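Local coordinates for hypothetical protein SpyM3_0169 (Streptococcus pyogenes, PDB 1PG6) that is of unknown function but belongs to the AIM24 mitochondrial-biogenesis family of the cupin clan and carries bound calcium ions, at residues R12-N20 / L25-G33; G34-S42 / G118-Y129. One frame throughout, in Å; residues are numbered along the deposited sequence.

Contact 1: R12-N20 / L25-G33; sequences RMRFTIDQN and LVEIDLEHG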
loop_
_atom_site.group_PDB
_atom_site.type_symbol
_atom_site.label_atom_id
_atom_site.label_comp_id
_atom_site.label_asym_id
_atom_site.label_seq_id
_atom_site.Cartn_x
_atom_site.Cartn_y
_atom_site.Cartn_z
ATOM N N ARG A 12 -8.594 12.998 13.554
ATOM C CA ARG A 12 -7.447 12.458 12.769
ATOM C C ARG A 12 -6.448 11.787 13.705
ATOM O O ARG A 12 -6.318 12.170 14.867
ATOM C CB ARG A 12 -6.729 13.585 12.019
ATOM C CG ARG A 12 -7.639 14.571 11.308
ATOM C CD ARG A 12 -8.484 13.911 10.233
ATOM N NE ARG A 12 -9.352 14.885 9.579
ATOM C CZ ARG A 12 -10.312 14.576 8.715
ATOM N NH1 ARG A 12 -11.050 15.536 8.172
ATOM N NH2 ARG A 12 -10.538 13.309 8.397
HETATM N N MSE A 13 -5.741 10.787 13.195
HETATM C CA MSE A 13 -4.742 10.091 13.990
HETATM C C MSE A 13 -3.463 10.919 13.981
HETATM O O MSE A 13 -3.215 11.680 13.045
HETATM C CB MSE A 13 -4.449 8.716 13.388
HETATM C CG MSE A 13 -3.933 8.792 11.956
HETATM SE SE MSE A 13 -3.408 7.094 11.201
HETATM C CE MSE A 13 -1.520 7.402 11.048
ATOM N N ARG A 14 -2.656 10.782 15.026
ATOM C CA ARG A 14 -1.391 11.498 15.087
ATOM C C ARG A 14 -0.314 10.427 14.985
ATOM O O ARG A 14 -0.333 9.447 15.729
ATOM C CB ARG A 14 -1.258 12.269 16.403
ATOM C CG ARG A 14 -0.225 13.389 16.336
ATOM C CD ARG A 14 -0.211 14.241 17.600
ATOM N NE ARG A 14 0.599 13.648 18.659
ATOM C CZ ARG A 14 1.920 13.509 18.600
ATOM N NH1 ARG A 14 2.585 13.922 17.528
ATOM N NH2 ARG A 14 2.579 12.963 19.613
ATOM N N PHE A 15 0.617 10.604 14.056
ATOM C CA PHE A 15 1.673 9.618 13.867
ATOM C C PHE A 15 3.066 10.212 13.985
ATOM O O PHE A 15 3.251 11.426 13.909
ATOM C CB PHE A 15 1.514 8.948 12.499
ATOM C CG PHE A 15 1.701 9.886 11.342
ATOM C CD1 PHE A 15 2.955 10.064 10.767
ATOM C CD2 PHE A 15 0.630 10.622 10.850
ATOM C CE1 PHE A 15 3.140 10.963 9.722
ATOM C CE2 PHE A 15 0.806 11.524 9.805
ATOM C CZ PHE A 15 2.061 11.695 9.240
ATOM N N THR A 16 4.046 9.340 14.180
ATOM C CA THR A 16 5.435 9.752 14.281
ATOM C C THR A 16 6.295 8.674 13.636
ATOM O O THR A 16 6.459 7.586 14.191
ATOM C CB THR A 16 5.881 9.935 15.751
ATOM O OG1 THR A 16 5.114 10.978 16.366
ATOM C CG2 THR A 16 7.359 10.301 15.816
ATOM N N ILE A 17 6.813 8.971 12.447
ATOM C CA ILE A 17 7.684 8.039 11.739
ATOM C C ILE A 17 9.078 8.284 12.289
ATOM O O ILE A 17 9.556 9.418 12.310
ATOM C CB ILE A 17 7.697 8.300 10.215
ATOM C CG1 ILE A 17 6.320 8.015 9.614
ATOM C CG2 ILE A 17 8.741 7.414 9.542
ATOM C CD1 ILE A 17 6.219 8.360 8.134
ATOM N N ASP A 18 9.725 7.225 12.757
ATOM C CA ASP A 18 11.066 7.366 13.308
ATOM C C ASP A 18 11.999 7.976 12.254
ATOM O O ASP A 18 12.005 7.537 11.106
ATOM C CB ASP A 18 11.591 5.998 13.735
ATOM C CG ASP A 18 12.626 6.098 14.817
ATOM O OD1 ASP A 18 12.240 6.061 16.006
ATOM O OD2 ASP A 18 13.820 6.232 14.480
ATOM N N GLN A 19 12.786 8.979 12.640
ATOM C CA GLN A 19 13.698 9.637 11.697
ATOM C C GLN A 19 15.131 9.117 11.763
ATOM O O GLN A 19 15.871 9.196 10.783
ATOM C CB GLN A 19 13.736 11.146 11.952
ATOM C CG GLN A 19 12.384 11.826 12.014
ATOM C CD GLN A 19 12.482 13.256 12.517
ATOM O OE1 GLN A 19 13.077 14.116 11.867
ATOM N NE2 GLN A 19 11.905 13.512 13.687
ATOM N N ASN A 20 15.529 8.598 12.917
ATOM C CA ASN A 20 16.885 8.103 13.069
ATOM C C ASN A 20 17.036 6.670 12.580
ATOM O O ASN A 20 18.090 6.293 12.068
ATOM C CB ASN A 20 17.317 8.183 14.532
ATOM C CG ASN A 20 17.309 9.593 15.065
ATOM O OD1 ASN A 20 17.957 10.477 14.514
ATOM N ND2 ASN A 20 16.571 9.813 16.151
ATOM N N LEU A 25 9.744 2.597 12.308
ATOM C CA LEU A 25 8.602 2.056 13.016
ATOM C C LEU A 25 7.752 3.321 13.031
ATOM O O LEU A 25 8.293 4.431 13.012
ATOM C CB LEU A 25 9.020 1.673 14.435
ATOM C CG LEU A 25 8.528 0.372 15.062
ATOM C CD1 LEU A 25 8.686 -0.800 14.101
ATOM C CD2 LEU A 25 9.313 0.135 16.341
ATOM N N VAL A 26 6.437 3.177 13.017
ATOM C CA VAL A 26 5.584 4.350 13.077
ATOM C C VAL A 26 4.726 4.234 14.329
ATOM O O VAL A 26 4.021 3.246 14.524
ATOM C CB VAL A 26 4.678 4.493 11.817
ATOM C CG1 VAL A 26 3.840 3.248 11.613
ATOM C CG2 VAL A 26 3.793 5.727 11.953
ATOM N N GLU A 27 4.839 5.232 15.199
ATOM C CA GLU A 27 4.072 5.266 16.434
ATOM C C GLU A 27 2.833 6.095 16.143
ATOM O O GLU A 27 2.930 7.222 15.651
ATOM C CB GLU A 27 4.881 5.912 17.563
ATOM C CG GLU A 27 6.199 5.223 17.883
ATOM C CD GLU A 27 6.964 5.928 18.997
ATOM O OE1 GLU A 27 7.181 7.154 18.892
ATOM O OE2 GLU A 27 7.351 5.260 19.977
ATOM N N ILE A 28 1.670 5.534 16.449
ATOM C CA ILE A 28 0.401 6.199 16.185
ATOM C C ILE A 28 -0.412 6.452 17.446
ATOM O O ILE A 28 -0.586 5.560 18.271
ATOM C CB ILE A 28 -0.455 5.347 15.222
ATOM C CG1 ILE A 28 0.269 5.198 13.878
ATOM C CG2 ILE A 28 -1.821 5.978 15.023
ATOM C CD1 ILE A 28 -0.442 4.275 12.909
ATOM N N ASP A 29 -0.900 7.681 17.593
ATOM C CA ASP A 29 -1.728 8.046 18.735
ATOM C C ASP A 29 -3.160 8.186 18.252
ATOM O O ASP A 29 -3.439 8.922 17.303
ATOM C CB ASP A 29 -1.271 9.369 19.362
ATOM C CG ASP A 29 0.010 9.227 20.148
ATOM O OD1 ASP A 29 1.076 9.631 19.637
ATOM O OD2 ASP A 29 -0.049 8.701 21.280
ATOM N N LEU A 30 -4.062 7.462 18.905
ATOM C CA LEU A 30 -5.476 7.492 18.554
ATOM C C LEU A 30 -6.312 8.080 19.681
ATOM O O LEU A 30 -6.174 7.686 20.838
ATOM C CB LEU A 30 -5.981 6.079 18.253
ATOM C CG LEU A 30 -5.448 5.362 17.010
ATOM C CD1 LEU A 30 -6.057 3.972 16.936
ATOM C CD2 LEU A 30 -5.790 6.160 15.768
ATOM N N GLU A 31 -7.174 9.028 19.336
ATOM C CA GLU A 31 -8.054 9.644 20.318
ATOM C C GLU A 31 -9.237 8.710 20.521
ATOM O O GLU A 31 -9.403 7.739 19.781
ATOM C CB GLU A 31 -8.552 11.001 19.818
ATOM C CG GLU A 31 -7.603 12.157 20.082
ATOM C CD GLU A 31 -8.225 13.500 19.751
ATOM O OE1 GLU A 31 -8.321 13.838 18.553
ATOM O OE2 GLU A 31 -8.630 14.215 20.693
ATOM N N HIS A 32 -10.057 9.001 21.524
ATOM C CA HIS A 32 -11.222 8.173 21.795
ATOM C C HIS A 32 -12.080 8.070 20.537
ATOM O O HIS A 32 -12.359 9.075 19.884
ATOM C CB HIS A 32 -12.048 8.773 22.933
ATOM C CG HIS A 32 -13.274 7.985 23.263
ATOM N ND1 HIS A 32 -13.226 6.665 23.661
ATOM C CD2 HIS A 32 -14.585 8.322 23.244
ATOM C CE1 HIS A 32 -14.452 6.225 23.872
ATOM N NE2 HIS A 32 -15.297 7.212 23.626
ATOM N N GLY A 33 -12.486 6.849 20.198
ATOM C CA GLY A 33 -13.310 6.642 19.021
ATOM C C GLY A 33 -12.542 6.672 17.711
ATOM O O GLY A 33 -13.123 6.466 16.647
HETATM O O HOH W 1 -7.553 9.478 16.453
HETATM O O HOH W 2 8.578 6.203 15.692
HETATM O O HOH W 3 3.299 9.086 18.372
#

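Contact 2: G34-S42 / G118-Y129; sequences GSVYLQQGS and GAFLALDGSAQY. With CA (calcium ion), chain C.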
loop_
_atom_site.group_PDB
_atom_site.type_symbol
_atom_site.label_atom_id
_atom_site.label_comp_id
_atom_site.label_asym_id
_atom_site.label_seq_id
_atom_site.Cartn_x
_atom_site.Cartn_y
_atom_site.Cartn_z
ATOM N N GLY A 34 -11.239 6.924 17.783
ATOM C CA GLY A 34 -10.428 6.976 16.577
ATOM C C GLY A 34 -10.052 5.602 16.054
ATOM O O GLY A 34 -9.953 4.641 16.818
ATOM N N SER A 35 -9.839 5.502 14.746
ATOM C CA SER A 35 -9.475 4.226 14.143
ATOM C C SER A 35 -8.501 4.409 12.992
ATOM O O SER A 35 -8.286 5.519 12.503
ATOM C CB SER A 35 -10.719 3.510 13.619
ATOM O OG SER A 35 -11.236 4.176 12.482
ATOM N N VAL A 36 -7.919 3.301 12.555
ATOM C CA VAL A 36 -6.980 3.335 11.452
ATOM C C VAL A 36 -6.920 1.986 10.763
ATOM O O VAL A 36 -6.962 0.940 11.416
ATOM C CB VAL A 36 -5.563 3.714 11.940
ATOM C CG1 VAL A 36 -5.098 2.741 13.012
ATOM C CG2 VAL A 36 -4.595 3.726 10.773
ATOM N N TYR A 37 -6.845 2.021 9.437
ATOM C CA TYR A 37 -6.733 0.808 8.638
ATOM C C TYR A 37 -5.242 0.501 8.593
ATOM O O TYR A 37 -4.427 1.417 8.474
ATOM C CB TYR A 37 -7.222 1.035 7.207
ATOM C CG TYR A 37 -8.682 1.402 7.067
ATOM C CD1 TYR A 37 -9.097 2.735 7.102
ATOM C CD2 TYR A 37 -9.647 0.415 6.879
ATOM C CE1 TYR A 37 -10.443 3.074 6.947
ATOM C CE2 TYR A 37 -10.992 0.744 6.725
ATOM C CZ TYR A 37 -11.384 2.068 6.759
ATOM O OH TYR A 37 -12.715 2.389 6.594
ATOM N N LEU A 38 -4.881 -0.774 8.674
ATOM C CA LEU A 38 -3.470 -1.140 8.641
ATOM C C LEU A 38 -3.166 -2.415 7.872
ATOM O O LEU A 38 -3.998 -3.319 7.763
ATOM C CB LEU A 38 -2.917 -1.284 10.062
ATOM C CG LEU A 38 -3.652 -2.254 10.985
ATOM C CD1 LEU A 38 -2.680 -3.218 11.646
ATOM C CD2 LEU A 38 -4.405 -1.448 12.032
ATOM N N GLN A 39 -1.956 -2.457 7.331
ATOM C CA GLN A 39 -1.454 -3.605 6.591
ATOM C C GLN A 39 -1.549 -4.814 7.515
ATOM O O GLN A 39 -1.064 -4.774 8.645
ATOM C CB GLN A 39 0.004 -3.341 6.212
ATOM C CG GLN A 39 0.756 -4.510 5.613
ATOM C CD GLN A 39 2.230 -4.187 5.428
ATOM O OE1 GLN A 39 2.615 -3.508 4.473
ATOM N NE2 GLN A 39 3.060 -4.650 6.360
ATOM N N GLN A 40 -2.179 -5.884 7.043
ATOM C CA GLN A 40 -2.324 -7.070 7.874
ATOM C C GLN A 40 -0.971 -7.495 8.430
ATOM O O GLN A 40 0.009 -7.584 7.695
ATOM C CB GLN A 40 -2.918 -8.229 7.073
ATOM C CG GLN A 40 -3.256 -9.425 7.943
ATOM C CD GLN A 40 -3.492 -10.693 7.149
ATOM O OE1 GLN A 40 -4.038 -11.666 7.668
ATOM N NE2 GLN A 40 -3.068 -10.696 5.890
ATOM N N GLY A 41 -0.931 -7.740 9.736
ATOM C CA GLY A 41 0.293 -8.167 10.383
ATOM C C GLY A 41 1.304 -7.083 10.718
ATOM O O GLY A 41 2.343 -7.390 11.284
ATOM N N SER A 42 1.015 -5.823 10.408
ATOM C CA SER A 42 1.981 -4.753 10.679
ATOM C C SER A 42 2.045 -4.291 12.130
ATOM O O SER A 42 2.945 -3.542 12.513
ATOM C CB SER A 42 1.719 -3.543 9.768
ATOM O OG SER A 42 0.463 -2.946 10.039
ATOM N N GLY A 118 1.202 -4.211 -1.665
ATOM C CA GLY A 118 2.341 -4.229 -0.774
ATOM C C GLY A 118 2.801 -2.849 -0.368
ATOM O O GLY A 118 3.559 -2.718 0.584
ATOM N N ALA A 119 2.352 -1.811 -1.068
ATOM C CA ALA A 119 2.783 -0.457 -0.722
ATOM C C ALA A 119 1.973 0.176 0.409
ATOM O O ALA A 119 2.394 1.174 0.999
ATOM C CB ALA A 119 2.737 0.449 -1.956
ATOM N N PHE A 120 0.809 -0.389 0.703
ATOM C CA PHE A 120 -0.040 0.149 1.756
ATOM C C PHE A 120 0.430 -0.217 3.153
ATOM O O PHE A 120 0.769 -1.371 3.428
ATOM C CB PHE A 120 -1.480 -0.346 1.597
ATOM C CG PHE A 120 -2.396 0.090 2.707
ATOM C CD1 PHE A 120 -2.802 1.417 2.807
ATOM C CD2 PHE A 120 -2.840 -0.820 3.662
ATOM C CE1 PHE A 120 -3.634 1.833 3.838
ATOM C CE2 PHE A 120 -3.674 -0.413 4.698
ATOM C CZ PHE A 120 -4.072 0.917 4.786
ATOM N N LEU A 121 0.448 0.774 4.040
ATOM C CA LEU A 121 0.824 0.534 5.432
ATOM C C LEU A 121 -0.298 0.938 6.380
ATOM O O LEU A 121 -0.682 0.163 7.257
ATOM C CB LEU A 121 2.108 1.289 5.806
ATOM C CG LEU A 121 2.471 1.181 7.291
ATOM C CD1 LEU A 121 2.563 -0.281 7.699
ATOM C CD2 LEU A 121 3.799 1.891 7.564
ATOM N N ALA A 122 -0.826 2.147 6.206
ATOM C CA ALA A 122 -1.895 2.622 7.080
ATOM C C ALA A 122 -2.729 3.732 6.457
ATOM O O ALA A 122 -2.297 4.430 5.536
ATOM C CB ALA A 122 -1.315 3.097 8.408
ATOM N N LEU A 123 -3.934 3.902 6.989
ATOM C CA LEU A 123 -4.844 4.914 6.483
ATOM C C LEU A 123 -5.799 5.359 7.576
ATOM O O LEU A 123 -6.349 4.534 8.301
ATOM C CB LEU A 123 -5.642 4.344 5.308
ATOM C CG LEU A 123 -6.669 5.269 4.646
ATOM C CD1 LEU A 123 -5.959 6.406 3.923
ATOM C CD2 LEU A 123 -7.507 4.462 3.658
ATOM N N ASP A 124 -5.986 6.668 7.694
ATOM C CA ASP A 124 -6.899 7.221 8.684
ATOM C C ASP A 124 -8.275 6.585 8.537
ATOM O O ASP A 124 -8.746 6.365 7.421
ATOM C CB ASP A 124 -7.013 8.735 8.501
ATOM C CG ASP A 124 -6.269 9.505 9.565
ATOM O OD1 ASP A 124 -5.397 10.328 9.213
ATOM O OD2 ASP A 124 -6.560 9.285 10.760
ATOM N N GLY A 125 -8.909 6.281 9.664
ATOM C CA GLY A 125 -10.228 5.681 9.624
ATOM C C GLY A 125 -11.242 6.623 9.001
ATOM O O GLY A 125 -12.317 6.201 8.575
ATOM N N SER A 126 -10.900 7.906 8.954
ATOM C CA SER A 126 -11.780 8.914 8.378
ATOM C C SER A 126 -11.762 8.850 6.853
ATOM O O SER A 126 -12.667 9.360 6.193
ATOM C CB SER A 126 -11.350 10.307 8.835
ATOM O OG SER A 126 -10.020 10.585 8.435
ATOM N N ALA A 127 -10.729 8.224 6.296
ATOM C CA ALA A 127 -10.606 8.101 4.849
ATOM C C ALA A 127 -11.222 6.797 4.357
ATOM O O ALA A 127 -11.640 5.956 5.151
ATOM C CB ALA A 127 -9.135 8.174 4.435
ATOM N N GLN A 128 -11.256 6.633 3.038
ATOM C CA GLN A 128 -11.830 5.444 2.424
ATOM C C GLN A 128 -10.888 4.927 1.336
ATOM O O GLN A 128 -9.992 5.642 0.885
ATOM C CB GLN A 128 -13.185 5.800 1.805
ATOM C CG GLN A 128 -14.109 4.619 1.555
ATOM C CD GLN A 128 -14.930 4.244 2.781
ATOM O OE1 GLN A 128 -15.614 3.218 2.795
ATOM N NE2 GLN A 128 -14.873 5.082 3.816
ATOM N N TYR A 129 -11.088 3.685 0.913
ATOM C CA TYR A 129 -10.252 3.118 -0.133
ATOM C C TYR A 129 -11.027 2.074 -0.922
ATOM O O TYR A 129 -12.019 1.524 -0.443
ATOM C CB TYR A 129 -8.996 2.472 0.475
ATOM C CG TYR A 129 -9.231 1.097 1.070
ATOM C CD1 TYR A 129 -9.165 -0.047 0.275
ATOM C CD2 TYR A 129 -9.555 0.944 2.415
ATOM C CE1 TYR A 129 -9.415 -1.311 0.807
ATOM C CE2 TYR A 129 -9.810 -0.315 2.959
ATOM C CZ TYR A 129 -9.739 -1.434 2.152
ATOM O OH TYR A 129 -9.992 -2.679 2.683
HETATM CA CA CA C . 2.917 -8.020 13.621
HETATM O O HOH W 4 2.784 -10.373 12.698
#

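Contact 1: R12-N20 / L25-G33
A beta hairpin begins the modelled chain: strand 14-17 runs antiparallel to strand 26-30, their axes 4.6 Å apart at closest approach. Arg14 and Asp29 form a hydrogen-bonded pair, Arg14 N reaching Asp29 O at 3.0 Å and Asp29 N returning to Arg14 O at 2.6 Å. Thr16 and Glu27 form the next such pair, and Asp18 N closes the series on Leu25 O at 3.1 Å. On the face of Arg14, Thr16, Glu27 and Asp29, the Arg14 chain bends at chi3 (83°) and lies alongside Asp29. Its NH2 stays 3.7 Å from Asp29 OD1, a long salt bridge with the oxygen well out of the guanidinium plane; no N-H points at it, and only charge links guanidinium and carboxylate. A water gives Asp29 OD1 a much shorter bond, 2.6 Å. The other face is apolar. Phe15 CB rests on Val26 CG2 at 4.0 Å, while its ring leads away toward Ala105 and Thr157; Ile17 CG1 touches the same methyl. Just before strand 14-17, the selenomethionine Met13 sets CE against Ile28 CD1 at 3.8 Å and CB against Leu30 CD2. Strand 91-95 pairs with the far edge of 26-30, making this an amphipathic edge hairpin of an antiparallel sheet.

Contact 2: G34-S42 / G118-Y129
Within a six-stranded antiparallel sheet of this cupin-clan protein, strand 35-39 pairs with strand 120-124. Tyr37 and Leu123 form the hydrogen-bonded pair, with Tyr37 N on Leu123 O at 2.8 Å and Leu123 N on Tyr37 O. Gln39 N continues the pairing to Leu121 O at 2.9 Å, beside the classic beta bulge that Leu121 and Ala122 make opposite Leu159. At the other end, Gly125 N meets Ser35 O at 3.0 Å in a bent bond (138° at the hydrogen), where the type I turn 124-127 begins. Gly125 CA comes within 3.4 Å of Ser35 OG. The Tyr37 ring is the centre of the packing: the edge of Tyr129 points at its face in a T-shaped stack, planes 84° apart and centroids 5.7 Å apart, while Asp124 O lies at the ring edge in its plane. Phe120, with CG anti to the backbone N (chi1 176°), swings its ring back so that CZ touches Tyr37 CB at 4.0 Å. On the opposite face Val36 CG2 meets Ala122 CB. At the end of the strand, the type II turn from Gln39 to Ser42 brings Ser42 back, its N and OG both gripping Gln39 O, and Gly41 O binds calcium at 2.5 Å.

Overall arrangement
Contact 1 is a local hairpin, partly buried, its centre about 17 Å from the centre of the chain; contact 2, buried, its centre about 9 Å from that point, joins segments 76 residues apart at their closest ends. Strands 26-30 and 35-39 follow each other in sequence but enter different sheets, so the chain passes from one contact into the other. The two also touch directly: Met13 N probably hydrogen-bonds to Asp124 OD2, and Met13 SE packs on Val36 CG2. Both rest on antiparallel backbone pairing. Contact 1 adds a charged face with a bound water to an apolar one, whereas contact 2 relies on aromatic packing and ends in a calcium-binding turn. Leu159 of strand 156-161 meets Met13 and Val26 of contact 1 and Ala122 of contact 2.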